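Local coordinates for MOG1 protein (Saccharomyces cerevisiae, PDB 1JHS) that takes part in the Ran GTPase system, binding the GTPase Gsp1 and serving nuclear protein import and poly(A)+ mRNA export, at residues K4-Y9 with I13-P18; P19-A24 with T53-I58; A129-T134 with R177-V182; Q94-Q99 with A167-L172. The protein carries 1 engineered substitution. All coordinates share one frame; numbering follows the deposited sequence.

Interaction 1: K4-Y9 with I13-P18; sequences KEVELY and ITTVVP
Lys4 to Leu8 pairs antiparallel with Ile13 to Val17, the two short strand axes twisted to 138° with 4.4 Å between them at their closest. Lys4 with Val17, Val6 with Thr15 and Leu8 with Ile13 are hydrogen-bonded pairs; Leu8 N to Ile13 O, at 2.7 Å, is the shortest of their six bonds and nearly straight. In the non-hydrogen-bonded pair Glu5–Val16 the backbones come close enough for a CA-H...O contact, Val16 CA to Lys4 O at 3.2 Å. The face bearing Val6, Leu8, Ile13 and Val17 is mostly apolar. Val6 CG1 meets Val17 CG2 at 3.6 Å, the two beta-branched chains crossing near a right angle, and Leu8 CD1 lies against Thr15 CG2. Thr15 suits this face because its OG1, anti to the backbone N (chi1 -178°), bonds Met175 O and leaves the methyl to the apolar neighbours. Tyr9 runs alongside Ile13, its CD1 3.7 Å from Ile13 CD1, while its hydroxyl bonds Thr33 O. The other face carries exposed Glu5 and Glu7 together with Thr14 and Val16; Glu5 OE1 approaches Thr14 CG2. This is a beta hairpin whose second strand also pairs with strand 180-181, making a small three-stranded antiparallel sheet.

Interaction 2: P19-A24 with T53-I58; sequences PGFIDA and TNESII
Phe21 and Ile57 meet across an intervening strand of the large antiparallel sheet: strand 21-23 lies at its edge, strand 34-39 comes next, and strand 56-63 follows. The two segments therefore share no backbone hydrogen bond, and the nearest CA atoms, of Phe21 and Ser56, are 8.3 Å apart. Phenylalanine suits the place because its ring is long enough to reach past the middle strand. Phe21 CG stands beside the backbone N (chi1 -85°), opposite the carbonyl carbon, and the ring extends toward strand 56-63 and touches Asn39 of the strand between. Ile57 answers with its longer branch: CD1 sits 3.8 Å from Phe21 CD2 and equally close to CE2, the two side chains crossing at about a right angle. In the fold, Ile57 also touches Leu171 and Met175 of helix 163-178, and so links the ring to the apolar contacts between that helix and the sheet. The far end of the ring meets a polar neighbour. Glu55 bends at chi2 and brings OE1 to 3.9 Å from Phe21 CZ, with carboxylate and ring planes only 25° apart, while Glu55 O lies 3.9 Å from Phe21 CE2. The buried carboxylate is well supplied with partners of its own: OE1 accepts a hydrogen bond from Asn39 ND2, and OE2 takes a salt bridge from Arg164 and a bond from the backbone N of Ala52, which together would favour its charged form.

Interaction 3: A129-T134 with R177-V182; sequences ALIRLT and RKFHVV
Ile131 and Phe179 face each other with CA atoms 8.7 Å apart, and Leu133 and Val181 with theirs at 9.5 Å, a separation bridged by side chains alone. The contact belongs to the packing of one layer on another in this alpha+beta fold: strand 124-133 of the large antiparallel sheet supplies Ile131 and Leu133, while the chain passing from the end of helix 163-178 into strand 180-181 supplies Phe179 and Val181. Taken at alternate positions, these four side chains point toward the opposite segment. Phe179, with CG anti to the backbone N at chi1 -172°, carries its ring across to the sheet, where it also touches Val140 of the next strand, and Ile13 of strand 13-17. Ile131 suits the place opposite because its slender CG1 branch can set a methyl on an aromatic face. Ile131 CD1 makes a CH-pi contact, 3.9 Å from the centroid of the Phe179 ring and offset toward the CG side. Leu133 CD1 approaches the same ring quite differently, near its plane and at the edge, 4.5 Å from CE2. Phe187 touches both Leu133 and Val181, adding to this partly exposed end of the contact. There the two aliphatic chains reach toward each other tip to tip, Leu133 CD1 standing 4.0 Å from Val181 CG2.

Interaction 4: Q94-Q99 with A167-L172; sequences QEDTVQ and AVYQLL
Tyr169 CG is anti to the backbone N (chi1 -167°), which sends the phenol from the helix toward Asp96; the aspartate turns its CG beside its own backbone N, at chi1 -65°, which brings OD1 to the hydroxyl. The result is a very short hydrogen bond, Tyr169 OH to Asp96 OD1 at 2.5 Å, with the hydroxyl as donor. OD1 arrives at the ring edge, in the plane of the ring, although the carboxylate as a whole is turned 37° from it. A tyrosine suits this place because it spans the distance from helix to strand with an apolar ring and still ends in a polar group. Helix 163-178 here packs on a face of the large antiparallel sheet, and strand 87-99, an outermost strand of that sheet, is fastened to it through this phenol; the hydroxyl also bonds Thr105 OG1 on the adjoining strand. Close by, Val98 and Gln99 form a classic beta bulge against strand 103-113. Gln94 covers one face of the phenol. Its CG makes a CH-pi contact 3.9 Å from the Tyr169 ring centroid, and a bend at chi2 swings the amide to the CD2-CE2 side, tilted well out of parallel with the ring, with Gln94 NE2 3.4 Å from Tyr169 CE2. Glu95, between the two, starts its side chain away from the helix and forms a salt bridge with Lys71.

Overall arrangement
From the N terminus, interaction 1 closes a tight hairpin, and the chain runs on through Pro18 into interaction 2, which closes a loop containing strand 34-39. Interactions 1 and 2 are thus in series, and both precede the other pair. Interactions 4 and 3 cross: segments 94-99 and 129-134 come first, then 167-172 and 177-182, the last two lying on helix 163-178 and the chain that leaves it. That helix ties the set together, for Leu171 touches both Pro18 and Ile57, while Leu172 meets Ala129. Interactions 2, 3 and 4 all reach the large sheet; 1 and 3 meet in the small one, where Thr14 O probably bonds His180 N.

Interaction 1: K4-Y9 with I13-P18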
loop_
_atom_site.group_PDB
_atom_site.type_symbol
_atom_site.label_atom_id
_atom_site.label_comp_id
_atom_site.label_asym_id
_atom_site.label_seq_id
_atom_site.Cartn_x
_atom_site.Cartn_y
_atom_site.Cartn_z
ATOM N N LYS A 4 -5.753 12.576 7.409
ATOM C CA LYS A 4 -7.151 12.913 7.644
ATOM C C LYS A 4 -8.120 11.824 7.194
ATOM O O LYS A 4 -7.856 11.088 6.254
ATOM C CB LYS A 4 -7.477 14.216 6.940
ATOM C CG LYS A 4 -7.143 14.160 5.473
ATOM C CD LYS A 4 -7.434 15.475 4.789
ATOM C CE LYS A 4 -7.224 15.303 3.312
ATOM N NZ LYS A 4 -7.570 16.554 2.586
ATOM N N GLU A 5 -9.255 11.745 7.872
ATOM C CA GLU A 5 -10.258 10.743 7.557
ATOM C C GLU A 5 -10.872 10.926 6.181
ATOM O O GLU A 5 -11.123 12.045 5.734
ATOM C CB GLU A 5 -11.366 10.747 8.617
ATOM C CG GLU A 5 -12.488 9.774 8.316
ATOM C CD GLU A 5 -13.482 9.621 9.457
ATOM O OE1 GLU A 5 -14.670 9.414 9.165
ATOM O OE2 GLU A 5 -13.083 9.696 10.640
ATOM N N VAL A 6 -11.091 9.818 5.491
ATOM C CA VAL A 6 -11.716 9.873 4.174
ATOM C C VAL A 6 -12.762 8.796 4.115
ATOM O O VAL A 6 -12.670 7.791 4.830
ATOM C CB VAL A 6 -10.724 9.604 2.999
ATOM C CG1 VAL A 6 -9.803 10.790 2.783
ATOM C CG2 VAL A 6 -9.938 8.341 3.262
ATOM N N GLU A 7 -13.753 9.012 3.259
ATOM C CA GLU A 7 -14.814 8.044 3.051
ATOM C C GLU A 7 -14.541 7.305 1.755
ATOM O O GLU A 7 -14.268 7.926 0.725
ATOM C CB GLU A 7 -16.169 8.731 2.931
ATOM C CG GLU A 7 -16.722 9.210 4.243
ATOM C CD GLU A 7 -18.177 9.628 4.122
ATOM O OE1 GLU A 7 -18.736 9.630 2.991
ATOM O OE2 GLU A 7 -18.765 9.948 5.161
ATOM N N LEU A 8 -14.603 5.978 1.808
ATOM C CA LEU A 8 -14.368 5.182 0.620
ATOM C C LEU A 8 -15.645 4.449 0.221
ATOM O O LEU A 8 -16.526 4.228 1.045
ATOM C CB LEU A 8 -13.281 4.130 0.877
ATOM C CG LEU A 8 -11.935 4.568 1.447
ATOM C CD1 LEU A 8 -10.993 3.367 1.377
ATOM C CD2 LEU A 8 -11.356 5.718 0.654
ATOM N N TYR A 9 -15.719 4.060 -1.046
ATOM C CA TYR A 9 -16.860 3.301 -1.538
ATOM C C TYR A 9 -18.216 3.902 -1.131
ATOM O O TYR A 9 -19.066 3.234 -0.512
ATOM C CB TYR A 9 -16.745 1.855 -1.036
ATOM C CG TYR A 9 -15.411 1.209 -1.367
ATOM C CD1 TYR A 9 -14.424 1.041 -0.388
ATOM C CD2 TYR A 9 -15.109 0.806 -2.675
ATOM C CE1 TYR A 9 -13.178 0.496 -0.700
ATOM C CE2 TYR A 9 -13.875 0.257 -2.997
ATOM C CZ TYR A 9 -12.903 0.100 -2.006
ATOM O OH TYR A 9 -11.673 -0.453 -2.336
ATOM N N ILE A 13 -16.877 2.636 3.913
ATOM C CA ILE A 13 -15.636 2.376 4.642
ATOM C C ILE A 13 -14.910 3.690 4.894
ATOM O O ILE A 13 -15.040 4.620 4.100
ATOM C CB ILE A 13 -14.713 1.464 3.786
ATOM C CG1 ILE A 13 -15.245 0.031 3.792
ATOM C CG2 ILE A 13 -13.272 1.489 4.311
ATOM C CD1 ILE A 13 -14.553 -0.847 2.785
ATOM N N THR A 14 -14.176 3.785 6.003
ATOM C CA THR A 14 -13.380 4.977 6.259
ATOM C C THR A 14 -11.964 4.540 6.643
ATOM O O THR A 14 -11.746 3.426 7.129
ATOM C CB THR A 14 -13.956 5.886 7.413
ATOM O OG1 THR A 14 -13.981 5.159 8.649
ATOM C CG2 THR A 14 -15.372 6.353 7.070
ATOM N N THR A 15 -10.997 5.405 6.357
ATOM C CA THR A 15 -9.611 5.173 6.740
ATOM C C THR A 15 -9.019 6.572 6.667
ATOM O O THR A 15 -9.776 7.558 6.695
ATOM C CB THR A 15 -8.886 4.162 5.794
ATOM O OG1 THR A 15 -7.544 3.947 6.270
ATOM C CG2 THR A 15 -8.848 4.672 4.359
ATOM N N VAL A 16 -7.700 6.692 6.593
ATOM C CA VAL A 16 -7.116 8.033 6.508
ATOM C C VAL A 16 -6.110 8.092 5.382
ATOM O O VAL A 16 -5.598 7.054 4.966
ATOM C CB VAL A 16 -6.384 8.412 7.816
ATOM C CG1 VAL A 16 -7.359 8.397 8.982
ATOM C CG2 VAL A 16 -5.223 7.416 8.086
ATOM N N VAL A 17 -5.876 9.305 4.861
ATOM C CA VAL A 17 -4.851 9.537 3.846
ATOM C C VAL A 17 -4.165 10.877 4.174
ATOM O O VAL A 17 -4.725 11.728 4.895
ATOM C CB VAL A 17 -5.397 9.558 2.366
ATOM C CG1 VAL A 17 -6.174 8.264 2.068
ATOM C CG2 VAL A 17 -6.236 10.795 2.118
ATOM N N PRO A 18 -2.935 11.083 3.676
ATOM C CA PRO A 18 -2.246 12.346 3.973
ATOM C C PRO A 18 -2.847 13.559 3.292
ATOM O O PRO A 18 -3.505 13.448 2.262
ATOM C CB PRO A 18 -0.823 12.122 3.439
ATOM C CG PRO A 18 -0.677 10.617 3.387
ATOM C CD PRO A 18 -2.063 10.185 2.912
#

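Interaction 2: P19-A24 with T53-I58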
loop_
_atom_site.group_PDB
_atom_site.type_symbol
_atom_site.label_atom_id
_atom_site.label_comp_id
_atom_site.label_asym_id
_atom_site.label_seq_id
_atom_site.Cartn_x
_atom_site.Cartn_y
_atom_site.Cartn_z
ATOM N N PRO A 19 -2.605 14.751 3.864
ATOM C CA PRO A 19 -3.147 15.947 3.218
ATOM C C PRO A 19 -2.445 16.123 1.857
ATOM O O PRO A 19 -1.303 15.688 1.665
ATOM C CB PRO A 19 -2.818 17.065 4.212
ATOM C CG PRO A 19 -1.655 16.516 5.042
ATOM C CD PRO A 19 -2.025 15.059 5.188
ATOM N N GLY A 20 -3.147 16.711 0.901
ATOM C CA GLY A 20 -2.553 16.914 -0.411
ATOM C C GLY A 20 -2.732 15.735 -1.351
ATOM O O GLY A 20 -2.272 15.789 -2.503
ATOM N N PHE A 21 -3.372 14.667 -0.871
ATOM C CA PHE A 21 -3.607 13.484 -1.699
ATOM C C PHE A 21 -5.030 13.593 -2.233
ATOM O O PHE A 21 -5.963 13.821 -1.465
ATOM C CB PHE A 21 -3.459 12.192 -0.885
ATOM C CG PHE A 21 -2.046 11.700 -0.779
ATOM C CD1 PHE A 21 -1.073 12.458 -0.131
ATOM C CD2 PHE A 21 -1.679 10.458 -1.324
ATOM C CE1 PHE A 21 0.243 11.995 -0.022
ATOM C CE2 PHE A 21 -0.367 9.993 -1.217
ATOM C CZ PHE A 21 0.599 10.771 -0.561
ATOM N N ILE A 22 -5.190 13.443 -3.540
ATOM C CA ILE A 22 -6.497 13.561 -4.150
ATOM C C ILE A 22 -7.087 12.201 -4.498
ATOM O O ILE A 22 -6.362 11.251 -4.814
ATOM C CB ILE A 22 -6.422 14.417 -5.438
ATOM C CG1 ILE A 22 -7.783 14.454 -6.133
ATOM C CG2 ILE A 22 -5.409 13.834 -6.378
ATOM C CD1 ILE A 22 -7.799 15.366 -7.350
ATOM N N ASP A 23 -8.413 12.130 -4.412
ATOM C CA ASP A 23 -9.168 10.934 -4.743
ATOM C C ASP A 23 -9.216 10.937 -6.270
ATOM O O ASP A 23 -9.864 11.809 -6.866
ATOM C CB ASP A 23 -10.581 11.050 -4.155
ATOM C CG ASP A 23 -11.468 9.892 -4.523
ATOM O OD1 ASP A 23 -11.148 9.138 -5.475
ATOM O OD2 ASP A 23 -12.518 9.755 -3.854
ATOM N N ALA A 24 -8.530 9.981 -6.904
ATOM C CA ALA A 24 -8.499 9.950 -8.355
ATOM C C ALA A 24 -9.871 9.787 -8.995
ATOM O O ALA A 24 -10.061 10.203 -10.137
ATOM C CB ALA A 24 -7.543 8.849 -8.854
ATOM N N THR A 53 6.304 13.853 -3.375
ATOM C CA THR A 53 5.110 14.238 -4.133
ATOM C C THR A 53 4.681 13.207 -5.160
ATOM O O THR A 53 3.820 13.501 -5.977
ATOM C CB THR A 53 5.270 15.606 -4.912
ATOM O OG1 THR A 53 6.208 15.447 -5.987
ATOM C CG2 THR A 53 5.775 16.717 -3.998
ATOM N N ASN A 54 5.240 11.995 -5.108
ATOM C CA ASN A 54 4.901 10.997 -6.121
ATOM C C ASN A 54 4.327 9.666 -5.639
ATOM O O ASN A 54 4.233 8.741 -6.428
ATOM C CB ASN A 54 6.116 10.731 -7.026
ATOM C CG ASN A 54 7.283 10.093 -6.276
ATOM O OD1 ASN A 54 7.210 9.900 -5.063
ATOM N ND2 ASN A 54 8.379 9.783 -6.995
ATOM N N GLU A 55 3.933 9.566 -4.374
ATOM C CA GLU A 55 3.352 8.300 -3.878
ATOM C C GLU A 55 1.894 8.140 -4.319
ATOM O O GLU A 55 1.223 9.109 -4.619
ATOM C CB GLU A 55 3.393 8.237 -2.343
ATOM C CG GLU A 55 4.791 8.418 -1.741
ATOM C CD GLU A 55 5.121 9.886 -1.507
ATOM O OE1 GLU A 55 4.277 10.749 -1.841
ATOM O OE2 GLU A 55 6.208 10.180 -0.973
ATOM N N SER A 56 1.416 6.905 -4.373
ATOM C CA SER A 56 0.021 6.648 -4.738
ATOM C C SER A 56 -0.470 5.534 -3.827
ATOM O O SER A 56 0.305 4.667 -3.386
ATOM C CB SER A 56 -0.116 6.259 -6.219
ATOM O OG SER A 56 0.772 5.223 -6.580
ATOM N N ILE A 57 -1.755 5.582 -3.541
ATOM C CA ILE A 57 -2.394 4.643 -2.632
ATOM C C ILE A 57 -3.584 3.955 -3.303
ATOM O O ILE A 57 -4.446 4.623 -3.872
ATOM C CB ILE A 57 -2.940 5.399 -1.379
ATOM C CG1 ILE A 57 -1.790 6.139 -0.661
ATOM C CG2 ILE A 57 -3.673 4.413 -0.445
ATOM C CD1 ILE A 57 -2.269 7.134 0.466
ATOM N N ILE A 58 -3.624 2.632 -3.237
ATOM C CA ILE A 58 -4.745 1.891 -3.807
ATOM C C ILE A 58 -5.318 0.974 -2.726
ATOM O O ILE A 58 -4.582 0.291 -2.036
ATOM C CB ILE A 58 -4.336 0.972 -4.981
ATOM C CG1 ILE A 58 -3.843 1.792 -6.178
ATOM C CG2 ILE A 58 -5.580 0.120 -5.410
ATOM C CD1 ILE A 58 -3.434 0.932 -7.347
#

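Interaction 3: A129-T134 with R177-V182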
loop_
_atom_site.group_PDB
_atom_site.type_symbol
_atom_site.label_atom_id
_atom_site.label_comp_id
_atom_site.label_asym_id
_atom_site.label_seq_id
_atom_site.Cartn_x
_atom_site.Cartn_y
_atom_site.Cartn_z
ATOM N N ALA A 129 -0.577 -3.820 2.809
ATOM C CA ALA A 129 -1.278 -4.250 4.010
ATOM C C ALA A 129 -2.429 -5.161 3.625
ATOM O O ALA A 129 -3.047 -4.983 2.578
ATOM C CB ALA A 129 -1.807 -3.059 4.783
ATOM N N LEU A 130 -2.693 -6.157 4.470
ATOM C CA LEU A 130 -3.803 -7.073 4.248
ATOM C C LEU A 130 -4.705 -6.952 5.461
ATOM O O LEU A 130 -4.218 -6.971 6.588
ATOM C CB LEU A 130 -3.296 -8.512 4.151
ATOM C CG LEU A 130 -4.384 -9.595 4.219
ATOM C CD1 LEU A 130 -5.418 -9.448 3.049
ATOM C CD2 LEU A 130 -3.689 -10.969 4.159
ATOM N N ILE A 131 -6.006 -6.790 5.225
ATOM C CA ILE A 131 -7.002 -6.725 6.291
ATOM C C ILE A 131 -8.015 -7.789 5.867
ATOM O O ILE A 131 -8.716 -7.614 4.871
ATOM C CB ILE A 131 -7.701 -5.347 6.347
ATOM C CG1 ILE A 131 -6.677 -4.269 6.719
ATOM C CG2 ILE A 131 -8.804 -5.382 7.402
ATOM C CD1 ILE A 131 -7.163 -2.808 6.563
ATOM N N ARG A 132 -8.079 -8.885 6.612
ATOM C CA ARG A 132 -8.993 -9.968 6.252
ATOM C C ARG A 132 -10.389 -9.776 6.837
ATOM O O ARG A 132 -10.551 -9.791 8.058
ATOM C CB ARG A 132 -8.406 -11.300 6.741
ATOM C CG ARG A 132 -6.890 -11.457 6.450
ATOM C CD ARG A 132 -6.489 -12.933 6.371
ATOM N NE ARG A 132 -6.916 -13.513 5.098
ATOM C CZ ARG A 132 -6.818 -14.807 4.786
ATOM N NH1 ARG A 132 -6.318 -15.676 5.659
ATOM N NH2 ARG A 132 -7.172 -15.221 3.570
ATOM N N LEU A 133 -11.384 -9.566 5.975
ATOM C CA LEU A 133 -12.768 -9.437 6.427
ATOM C C LEU A 133 -13.414 -10.806 6.170
ATOM O O LEU A 133 -14.229 -10.985 5.256
ATOM C CB LEU A 133 -13.486 -8.344 5.646
ATOM C CG LEU A 133 -12.862 -6.951 5.829
ATOM C CD1 LEU A 133 -13.701 -5.939 5.041
ATOM C CD2 LEU A 133 -12.834 -6.560 7.321
ATOM N N THR A 134 -12.990 -11.770 6.988
ATOM C CA THR A 134 -13.420 -13.161 6.908
ATOM C C THR A 134 -14.937 -13.329 6.853
ATOM O O THR A 134 -15.453 -14.150 6.083
ATOM C CB THR A 134 -12.823 -13.925 8.099
ATOM O OG1 THR A 134 -11.404 -13.677 8.132
ATOM C CG2 THR A 134 -13.083 -15.403 7.973
ATOM N N ARG A 177 -4.901 0.718 11.119
ATOM C CA ARG A 177 -5.495 0.937 12.439
ATOM C C ARG A 177 -6.769 1.756 12.379
ATOM O O ARG A 177 -7.666 1.541 13.192
ATOM C CB ARG A 177 -4.486 1.599 13.375
ATOM C CG ARG A 177 -3.458 0.575 13.856
ATOM C CD ARG A 177 -2.737 1.067 15.052
ATOM N NE ARG A 177 -2.144 -0.026 15.819
ATOM C CZ ARG A 177 -1.320 -0.913 15.315
ATOM N NH1 ARG A 177 -1.020 -0.825 14.031
ATOM N NH2 ARG A 177 -0.746 -1.835 16.095
ATOM N N LYS A 178 -6.850 2.666 11.413
ATOM C CA LYS A 178 -8.025 3.535 11.242
ATOM C C LYS A 178 -9.117 2.970 10.331
ATOM O O LYS A 178 -10.205 3.564 10.201
ATOM C CB LYS A 178 -7.589 4.884 10.669
ATOM C CG LYS A 178 -6.865 5.779 11.659
ATOM C CD LYS A 178 -7.864 6.486 12.554
ATOM C CE LYS A 178 -7.178 7.569 13.360
ATOM N NZ LYS A 178 -8.200 8.475 13.983
ATOM N N PHE A 179 -8.834 1.830 9.713
ATOM C CA PHE A 179 -9.751 1.187 8.780
ATOM C C PHE A 179 -11.046 0.741 9.461
ATOM O O PHE A 179 -11.017 -0.011 10.433
ATOM C CB PHE A 179 -9.055 -0.025 8.138
ATOM C CG PHE A 179 -9.840 -0.650 7.011
ATOM C CD1 PHE A 179 -9.710 -0.178 5.703
ATOM C CD2 PHE A 179 -10.739 -1.672 7.269
ATOM C CE1 PHE A 179 -10.488 -0.733 4.650
ATOM C CE2 PHE A 179 -11.525 -2.230 6.227
ATOM C CZ PHE A 179 -11.390 -1.752 4.926
ATOM N N HIS A 180 -12.185 1.195 8.943
ATOM C CA HIS A 180 -13.465 0.832 9.552
ATOM C C HIS A 180 -14.587 0.598 8.550
ATOM O O HIS A 180 -14.795 1.400 7.624
ATOM C CB HIS A 180 -13.913 1.928 10.540
ATOM C CG HIS A 180 -13.071 2.018 11.774
ATOM N ND1 HIS A 180 -12.872 0.948 12.621
ATOM C CD2 HIS A 180 -12.388 3.060 12.317
ATOM C CE1 HIS A 180 -12.102 1.325 13.630
ATOM N NE2 HIS A 180 -11.793 2.603 13.468
ATOM N N VAL A 181 -15.311 -0.505 8.729
ATOM C CA VAL A 181 -16.437 -0.784 7.853
ATOM C C VAL A 181 -17.625 -0.089 8.515
ATOM O O VAL A 181 -17.994 -0.405 9.647
ATOM C CB VAL A 181 -16.726 -2.304 7.709
ATOM C CG1 VAL A 181 -17.893 -2.512 6.753
ATOM C CG2 VAL A 181 -15.478 -3.026 7.163
ATOM N N VAL A 182 -18.185 0.884 7.808
ATOM C CA VAL A 182 -19.316 1.665 8.303
ATOM C C VAL A 182 -20.643 1.040 7.896
ATOM O O VAL A 182 -21.571 0.965 8.701
ATOM C CB VAL A 182 -19.258 3.112 7.741
ATOM C CG1 VAL A 182 -20.537 3.874 8.083
ATOM C CG2 VAL A 182 -18.049 3.835 8.310
#

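Interaction 4: Q94-Q99 with A167-L172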
loop_
_atom_site.group_PDB
_atom_site.type_symbol
_atom_site.label_atom_id
_atom_site.label_comp_id
_atom_site.label_asym_id
_atom_site.label_seq_id
_atom_site.Cartn_x
_atom_site.Cartn_y
_atom_site.Cartn_z
ATOM N N GLN A 94 10.345 -4.686 5.726
ATOM C CA GLN A 94 9.748 -4.543 7.048
ATOM C C GLN A 94 8.461 -5.376 7.047
ATOM O O GLN A 94 7.834 -5.545 6.000
ATOM C CB GLN A 94 9.409 -3.073 7.326
ATOM C CG GLN A 94 9.031 -2.820 8.769
ATOM C CD GLN A 94 9.710 -1.589 9.322
ATOM O OE1 GLN A 94 10.729 -1.150 8.800
ATOM N NE2 GLN A 94 9.168 -1.045 10.395
ATOM N N GLU A 95 8.085 -5.923 8.202
ATOM C CA GLU A 95 6.851 -6.707 8.271
ATOM C C GLU A 95 6.348 -6.831 9.699
ATOM O O GLU A 95 7.131 -6.893 10.640
ATOM C CB GLU A 95 7.042 -8.101 7.667
ATOM C CG GLU A 95 8.076 -8.973 8.380
ATOM C CD GLU A 95 8.189 -10.359 7.756
ATOM O OE1 GLU A 95 7.432 -11.273 8.162
ATOM O OE2 GLU A 95 9.032 -10.532 6.847
ATOM N N ASP A 96 5.031 -6.860 9.852
ATOM C CA ASP A 96 4.434 -6.975 11.175
ATOM C C ASP A 96 3.024 -7.566 11.152
ATOM O O ASP A 96 2.238 -7.309 10.243
ATOM C CB ASP A 96 4.292 -5.603 11.844
ATOM C CG ASP A 96 5.622 -4.937 12.152
ATOM O OD1 ASP A 96 6.041 -4.032 11.386
ATOM O OD2 ASP A 96 6.251 -5.306 13.168
ATOM N N THR A 97 2.721 -8.360 12.170
ATOM C CA THR A 97 1.370 -8.853 12.337
ATOM C C THR A 97 0.807 -7.747 13.221
ATOM O O THR A 97 1.233 -7.586 14.381
ATOM C CB THR A 97 1.304 -10.180 13.105
ATOM O OG1 THR A 97 1.705 -11.244 12.237
ATOM C CG2 THR A 97 -0.121 -10.454 13.535
ATOM N N VAL A 98 -0.123 -6.971 12.681
ATOM C CA VAL A 98 -0.723 -5.871 13.435
ATOM C C VAL A 98 -1.840 -6.422 14.345
ATOM O O VAL A 98 -2.031 -5.957 15.472
ATOM C CB VAL A 98 -1.281 -4.816 12.477
ATOM C CG1 VAL A 98 -2.163 -3.839 13.238
ATOM C CG2 VAL A 98 -0.103 -4.065 11.805
ATOM N N GLN A 99 -2.566 -7.420 13.850
ATOM C CA GLN A 99 -3.621 -8.042 14.649
ATOM C C GLN A 99 -3.709 -9.501 14.235
ATOM O O GLN A 99 -3.960 -9.804 13.070
ATOM C CB GLN A 99 -4.964 -7.343 14.444
ATOM C CG GLN A 99 -6.031 -7.773 15.473
ATOM C CD GLN A 99 -7.296 -6.933 15.397
ATOM O OE1 GLN A 99 -8.133 -7.125 14.509
ATOM N NE2 GLN A 99 -7.435 -5.974 16.315
ATOM N N ALA A 167 8.399 6.596 6.592
ATOM C CA ALA A 167 7.216 7.443 6.679
ATOM C C ALA A 167 6.034 6.725 6.017
ATOM O O ALA A 167 4.926 6.692 6.570
ATOM C CB ALA A 167 7.479 8.771 5.993
ATOM N N VAL A 168 6.277 6.140 4.843
ATOM C CA VAL A 168 5.220 5.414 4.147
ATOM C C VAL A 168 4.710 4.235 4.993
ATOM O O VAL A 168 3.517 3.967 5.055
ATOM C CB VAL A 168 5.723 4.909 2.780
ATOM C CG1 VAL A 168 4.740 3.873 2.180
ATOM C CG2 VAL A 168 5.878 6.123 1.854
ATOM N N TYR A 169 5.620 3.558 5.677
ATOM C CA TYR A 169 5.203 2.429 6.497
ATOM C C TYR A 169 4.357 2.912 7.663
ATOM O O TYR A 169 3.424 2.228 8.080
ATOM C CB TYR A 169 6.413 1.649 7.010
ATOM C CG TYR A 169 6.022 0.313 7.589
ATOM C CD1 TYR A 169 5.434 -0.672 6.790
ATOM C CD2 TYR A 169 6.272 0.012 8.930
ATOM C CE1 TYR A 169 5.122 -1.938 7.319
ATOM C CE2 TYR A 169 5.955 -1.238 9.465
ATOM C CZ TYR A 169 5.390 -2.205 8.650
ATOM O OH TYR A 169 5.119 -3.447 9.177
ATOM N N GLN A 170 4.670 4.085 8.203
ATOM C CA GLN A 170 3.860 4.594 9.303
ATOM C C GLN A 170 2.454 4.902 8.768
ATOM O O GLN A 170 1.449 4.566 9.391
ATOM C CB GLN A 170 4.465 5.861 9.902
ATOM C CG GLN A 170 3.666 6.353 11.092
ATOM C CD GLN A 170 4.301 7.559 11.758
ATOM O OE1 GLN A 170 5.518 7.791 11.626
ATOM N NE2 GLN A 170 3.490 8.329 12.485
ATOM N N LEU A 171 2.387 5.519 7.593
ATOM C CA LEU A 171 1.084 5.821 6.980
ATOM C C LEU A 171 0.299 4.534 6.782
ATOM O O LEU A 171 -0.878 4.451 7.124
ATOM C CB LEU A 171 1.280 6.515 5.623
ATOM C CG LEU A 171 0.067 6.589 4.695
ATOM C CD1 LEU A 171 -1.067 7.385 5.357
ATOM C CD2 LEU A 171 0.487 7.263 3.377
ATOM N N LEU A 172 0.965 3.524 6.234
ATOM C CA LEU A 172 0.321 2.233 5.966
ATOM C C LEU A 172 -0.291 1.662 7.244
ATOM O O LEU A 172 -1.451 1.221 7.259
ATOM C CB LEU A 172 1.339 1.249 5.394
ATOM C CG LEU A 172 0.757 -0.116 4.964
ATOM C CD1 LEU A 172 -0.083 0.042 3.673
ATOM C CD2 LEU A 172 1.932 -1.104 4.741
#